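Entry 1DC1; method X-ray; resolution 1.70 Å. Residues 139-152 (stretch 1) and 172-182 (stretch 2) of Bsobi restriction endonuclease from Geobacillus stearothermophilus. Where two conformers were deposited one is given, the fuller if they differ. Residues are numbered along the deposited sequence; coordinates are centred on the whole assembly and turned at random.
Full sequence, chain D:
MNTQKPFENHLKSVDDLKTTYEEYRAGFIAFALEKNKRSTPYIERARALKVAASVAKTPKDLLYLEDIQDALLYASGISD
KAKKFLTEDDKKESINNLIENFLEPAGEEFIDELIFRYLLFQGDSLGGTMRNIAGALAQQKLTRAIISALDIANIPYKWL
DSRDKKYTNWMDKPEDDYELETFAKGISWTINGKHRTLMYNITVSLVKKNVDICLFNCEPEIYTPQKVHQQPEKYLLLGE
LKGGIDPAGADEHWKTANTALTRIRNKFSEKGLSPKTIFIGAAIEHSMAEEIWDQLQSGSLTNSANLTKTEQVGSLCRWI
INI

Stretch 1 (139-152) QQKLTRAIISALDI
Stretch 2 172-182: DKPEDDYELET

Contact between a helix (139-152) and a mostly irregular segment (172-182) of BsoBI restriction endonuclease, burying 480 Å² in total. Stretch 1 is helical throughout, phi/psi near -60/-40, with i to i+4 backbone bonds such as R144 N to Q140 O (2.9 Å). Stretch 2 passes through loop, makes a type II turn from D177 to L180 (Y178 -49/126, E179 59/17; L180 N to D177 O 2.9 Å) and enters a 3-10 segment at 180-182. The closest CA pair is Q140 and E181, 5.1 Å apart; from there, higher numbers on the helix tend to meet lower numbers on stretch 2, and D151 reaches K173. The CA-to-CB bond of Q140 (chi1 m, chi2 t) points sideways, its CG packed 3.2 Å from E181 O and its NE2 3.6 Å from T182 O. The CA-to-CB bonds of T143, I147 and D151 point toward stretch 2. T143 (m) has its CG2 3.5 Å from E181 CB; a water accepts from T143 OG1 (2.8 Å) and donates to E181 O (2.8 Å), joining the two segments. R144 is the polar hub. Its CA-to-CB bond points sideways, but chi1 t, chi2 p and chi3 -105° bring the guanidinium to the turn. R144 NH2 donates to D177 OD1 at 2.8 Å and 168°, a nearly straight salt-bridge bond near the guanidinium plane; R144 NH1 adds a weak bond to the same D177 OD1 (3.4 Å). R144 NH1 also donates to D177 O (2.9 Å, 150°), so the arginine holds both backbone and carboxylate of the first turn residue. From an oblique position, E181 OE1 (chi1 p, chi2 m) forms a second salt bridge with R144 NH1 (2.7 Å), though at 124° the hydrogen bond is weak. I147 (p, t) sends CD1 among apolar and acidic neighbours: 3.9 Å from L180 CD2, 3.7 Å from E181 OE1 and 4.0 Å from D177 OD2. D151 (m) meets D177 (p) acid to acid, D151 OD2 lying 2.6 Å from D177 OD2; so short a separation between two carboxylate oxygens suggests that one acid group is protonated. R144 NH2 lies 3.8 Å from D151 OD2, a long salt bridge that adds a third acid to the two across the contact. At the far end, the D151 OD1 to K173 CE contact is 3.5 Å, while K173 NZ donates to P174 O (2.8 Å) within its own loop.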

# COMPACT_ATOMS: atom_id res chain seq x y z
N GLN D 139 -1.25 17.50 -1.25
CA GLN D 139 -1.32 18.50 -0.21
C GLN D 139 -1.10 19.87 -0.86
O GLN D 139 -1.80 20.82 -0.51
CB GLN D 139 -0.24 18.26 0.88
CG GLN D 139 0.09 19.46 1.80
CD GLN D 139 1.18 19.18 2.87
OE1 GLN D 139 1.43 18.03 3.23
NE2 GLN D 139 1.81 20.24 3.38
N GLN D 140 -0.14 19.99 -1.78
CA GLN D 140 0.11 21.27 -2.43
C GLN D 140 -1.08 21.81 -3.22
O GLN D 140 -1.33 23.03 -3.25
CB GLN D 140 1.33 21.19 -3.34
CG GLN D 140 2.61 21.01 -2.53
CD GLN D 140 3.78 20.68 -3.42
OE1 GLN D 140 3.74 20.93 -4.62
NE2 GLN D 140 4.84 20.14 -2.84
N LYS D 141 -1.83 20.89 -3.84
CA LYS D 141 -3.00 21.24 -4.62
C LYS D 141 -4.09 21.82 -3.72
O LYS D 141 -4.71 22.82 -4.07
CB LYS D 141 -3.53 20.01 -5.33
CG LYS D 141 -4.77 20.32 -6.12
CD LYS D 141 -5.01 19.23 -7.10
CE LYS D 141 -6.25 19.51 -7.90
NZ LYS D 141 -6.46 18.43 -8.89
N LEU D 142 -4.30 21.18 -2.56
CA LEU D 142 -5.31 21.68 -1.65
C LEU D 142 -4.89 23.05 -1.10
O LEU D 142 -5.72 23.95 -0.97
CB LEU D 142 -5.52 20.71 -0.49
CG LEU D 142 -6.68 21.16 0.41
CD1 LEU D 142 -7.98 20.99 -0.37
CD2 LEU D 142 -6.74 20.38 1.72
N THR D 143 -3.62 23.22 -0.76
CA THR D 143 -3.14 24.50 -0.24
C THR D 143 -3.32 25.61 -1.30
O THR D 143 -3.73 26.73 -0.98
CB THR D 143 -1.65 24.45 0.17
OG1 THR D 143 -1.49 23.60 1.29
CG2 THR D 143 -1.15 25.81 0.58
N ARG D 144 -3.02 25.29 -2.56
CA ARG D 144 -3.17 26.28 -3.63
C ARG D 144 -4.63 26.70 -3.69
O ARG D 144 -4.92 27.89 -3.87
CB ARG D 144 -2.74 25.68 -4.98
CG ARG D 144 -2.88 26.60 -6.16
CD ARG D 144 -1.77 27.65 -6.09
NE ARG D 144 -2.29 28.95 -5.65
CZ ARG D 144 -1.55 30.01 -5.30
NH1 ARG D 144 -0.22 29.96 -5.31
NH2 ARG D 144 -2.17 31.13 -4.98
N ALA D 145 -5.56 25.74 -3.56
CA ALA D 145 -7.00 26.06 -3.58
C ALA D 145 -7.41 26.96 -2.37
O ALA D 145 -8.20 27.88 -2.51
CB ALA D 145 -7.81 24.77 -3.60
N ILE D 146 -6.83 26.69 -1.21
CA ILE D 146 -7.07 27.43 0.02
C ILE D 146 -6.53 28.86 -0.11
O ILE D 146 -7.27 29.81 0.13
CB ILE D 146 -6.38 26.74 1.24
CG1 ILE D 146 -7.05 25.35 1.51
CG2 ILE D 146 -6.36 27.73 2.48
CD1 ILE D 146 -7.99 25.33 2.66
N ILE D 147 -5.26 29.03 -0.47
CA ILE D 147 -4.71 30.39 -0.61
C ILE D 147 -5.37 31.18 -1.75
O ILE D 147 -5.59 32.37 -1.62
CB ILE D 147 -3.13 30.41 -0.66
CG1 ILE D 147 -2.54 29.77 -1.91
CG2 ILE D 147 -2.61 29.68 0.61
CD1 ILE D 147 -1.04 29.69 -1.82
N SER D 148 -5.74 30.52 -2.85
CA SER D 148 -6.44 31.25 -3.90
C SER D 148 -7.81 31.71 -3.40
O SER D 148 -8.22 32.83 -3.69
CB SER D 148 -6.61 30.41 -5.14
OG SER D 148 -5.40 30.53 -5.85
N ALA D 149 -8.50 30.86 -2.65
CA ALA D 149 -9.78 31.26 -2.09
C ALA D 149 -9.61 32.51 -1.17
O ALA D 149 -10.45 33.41 -1.19
CB ALA D 149 -10.39 30.12 -1.29
N LEU D 150 -8.54 32.56 -0.37
CA LEU D 150 -8.28 33.70 0.54
C LEU D 150 -7.95 34.92 -0.33
O LEU D 150 -8.48 36.02 -0.07
CB LEU D 150 -7.09 33.45 1.52
CG LEU D 150 -7.36 32.38 2.60
CD1 LEU D 150 -6.11 31.89 3.28
CD2 LEU D 150 -8.27 32.98 3.60
N ASP D 151 -7.10 34.72 -1.33
CA ASP D 151 -6.69 35.80 -2.23
C ASP D 151 -7.90 36.38 -2.95
O ASP D 151 -8.08 37.59 -2.98
CB ASP D 151 -5.69 35.31 -3.27
CG ASP D 151 -4.34 34.92 -2.66
OD1 ASP D 151 -4.10 35.26 -1.48
OD2 ASP D 151 -3.53 34.27 -3.36
N ILE D 152 -8.72 35.52 -3.54
CA ILE D 152 -9.91 35.98 -4.28
C ILE D 152 -10.89 36.75 -3.36
O ILE D 152 -11.59 37.68 -3.81
CB ILE D 152 -10.63 34.80 -5.02
CG1 ILE D 152 -9.67 34.16 -6.05
CG2 ILE D 152 -11.85 35.33 -5.83
CD1 ILE D 152 -9.93 32.69 -6.33
N ASP D 172 4.16 36.45 6.89
CA ASP D 172 3.08 37.06 6.14
C ASP D 172 3.16 36.65 4.67
O ASP D 172 4.25 36.41 4.11
CB ASP D 172 3.11 38.58 6.25
CG ASP D 172 2.63 39.08 7.59
OD1 ASP D 172 1.52 38.72 8.06
OD2 ASP D 172 3.40 39.86 8.16
N LYS D 173 1.99 36.51 4.08
CA LYS D 173 1.88 36.14 2.70
C LYS D 173 2.71 37.12 1.86
O LYS D 173 2.69 38.32 2.13
CB LYS D 173 0.41 36.23 2.30
CG LYS D 173 0.11 36.38 0.85
CD LYS D 173 -1.11 37.22 0.68
CE LYS D 173 -1.42 37.34 -0.78
NZ LYS D 173 -0.53 38.28 -1.49
N PRO D 174 3.47 36.63 0.87
CA PRO D 174 4.26 37.52 0.03
C PRO D 174 3.29 38.20 -0.96
O PRO D 174 2.17 37.70 -1.13
CB PRO D 174 5.20 36.57 -0.68
CG PRO D 174 4.41 35.29 -0.76
CD PRO D 174 3.65 35.21 0.50
N GLU D 175 3.69 39.30 -1.61
CA GLU D 175 2.82 40.01 -2.60
C GLU D 175 2.26 39.07 -3.70
O GLU D 175 1.07 39.11 -4.04
CB GLU D 175 3.58 41.16 -3.28
CG GLU D 175 2.70 42.03 -4.14
CD GLU D 175 1.53 42.58 -3.37
OE1 GLU D 175 1.75 43.14 -2.27
OE2 GLU D 175 0.38 42.45 -3.86
N ASP D 176 3.15 38.25 -4.25
CA ASP D 176 2.75 37.24 -5.21
C ASP D 176 3.02 35.90 -4.54
O ASP D 176 4.18 35.51 -4.34
CB ASP D 176 3.57 37.36 -6.50
CG ASP D 176 3.06 36.44 -7.59
OD1 ASP D 176 2.24 35.53 -7.32
OD2 ASP D 176 3.48 36.63 -8.75
N ASP D 177 1.97 35.19 -4.17
CA ASP D 177 2.16 33.91 -3.54
C ASP D 177 2.23 32.73 -4.56
O ASP D 177 1.95 31.57 -4.24
CB ASP D 177 1.09 33.72 -2.43
CG ASP D 177 -0.31 33.50 -2.97
OD1 ASP D 177 -0.43 33.12 -4.16
OD2 ASP D 177 -1.28 33.69 -2.21
N TYR D 178 2.63 33.05 -5.78
CA TYR D 178 2.82 32.03 -6.81
C TYR D 178 3.65 30.88 -6.23
O TYR D 178 4.76 31.10 -5.70
CB TYR D 178 3.57 32.64 -7.98
CG TYR D 178 3.76 31.69 -9.11
CD1 TYR D 178 4.92 30.93 -9.22
CD2 TYR D 178 2.80 31.62 -10.12
CE1 TYR D 178 5.13 30.10 -10.32
CE2 TYR D 178 2.99 30.80 -11.24
CZ TYR D 178 4.15 30.04 -11.34
OH TYR D 178 4.34 29.23 -12.46
N GLU D 179 3.12 29.67 -6.32
CA GLU D 179 3.82 28.49 -5.82
C GLU D 179 4.18 28.46 -4.35
O GLU D 179 5.05 27.66 -3.96
CB GLU D 179 5.11 28.24 -6.61
CG GLU D 179 4.87 27.48 -7.90
CD GLU D 179 6.15 27.17 -8.67
OE1 GLU D 179 7.24 27.68 -8.29
OE2 GLU D 179 6.06 26.40 -9.66
N LEU D 180 3.56 29.32 -3.53
CA LEU D 180 3.80 29.29 -2.06
C LEU D 180 3.38 27.92 -1.46
O LEU D 180 3.99 27.47 -0.48
CB LEU D 180 3.06 30.44 -1.33
CG LEU D 180 3.11 30.53 0.22
CD1 LEU D 180 3.10 31.98 0.68
CD2 LEU D 180 1.89 29.82 0.79
N GLU D 181 2.37 27.27 -2.08
CA GLU D 181 1.86 25.98 -1.64
C GLU D 181 2.91 24.84 -1.66
O GLU D 181 2.80 23.82 -0.96
CB GLU D 181 0.65 25.67 -2.47
CG GLU D 181 0.96 25.35 -3.91
CD GLU D 181 1.04 26.57 -4.81
OE1 GLU D 181 0.93 27.72 -4.32
OE2 GLU D 181 1.23 26.37 -6.03
N THR D 182 3.96 25.05 -2.44
CA THR D 182 5.06 24.10 -2.55
C THR D 182 5.76 23.91 -1.22
O THR D 182 6.33 22.86 -0.95
CB THR D 182 6.14 24.60 -3.54
OG1 THR D 182 5.59 24.68 -4.85
CG2 THR D 182 7.31 23.65 -3.53
O HOH W 1 1.22 23.07 1.25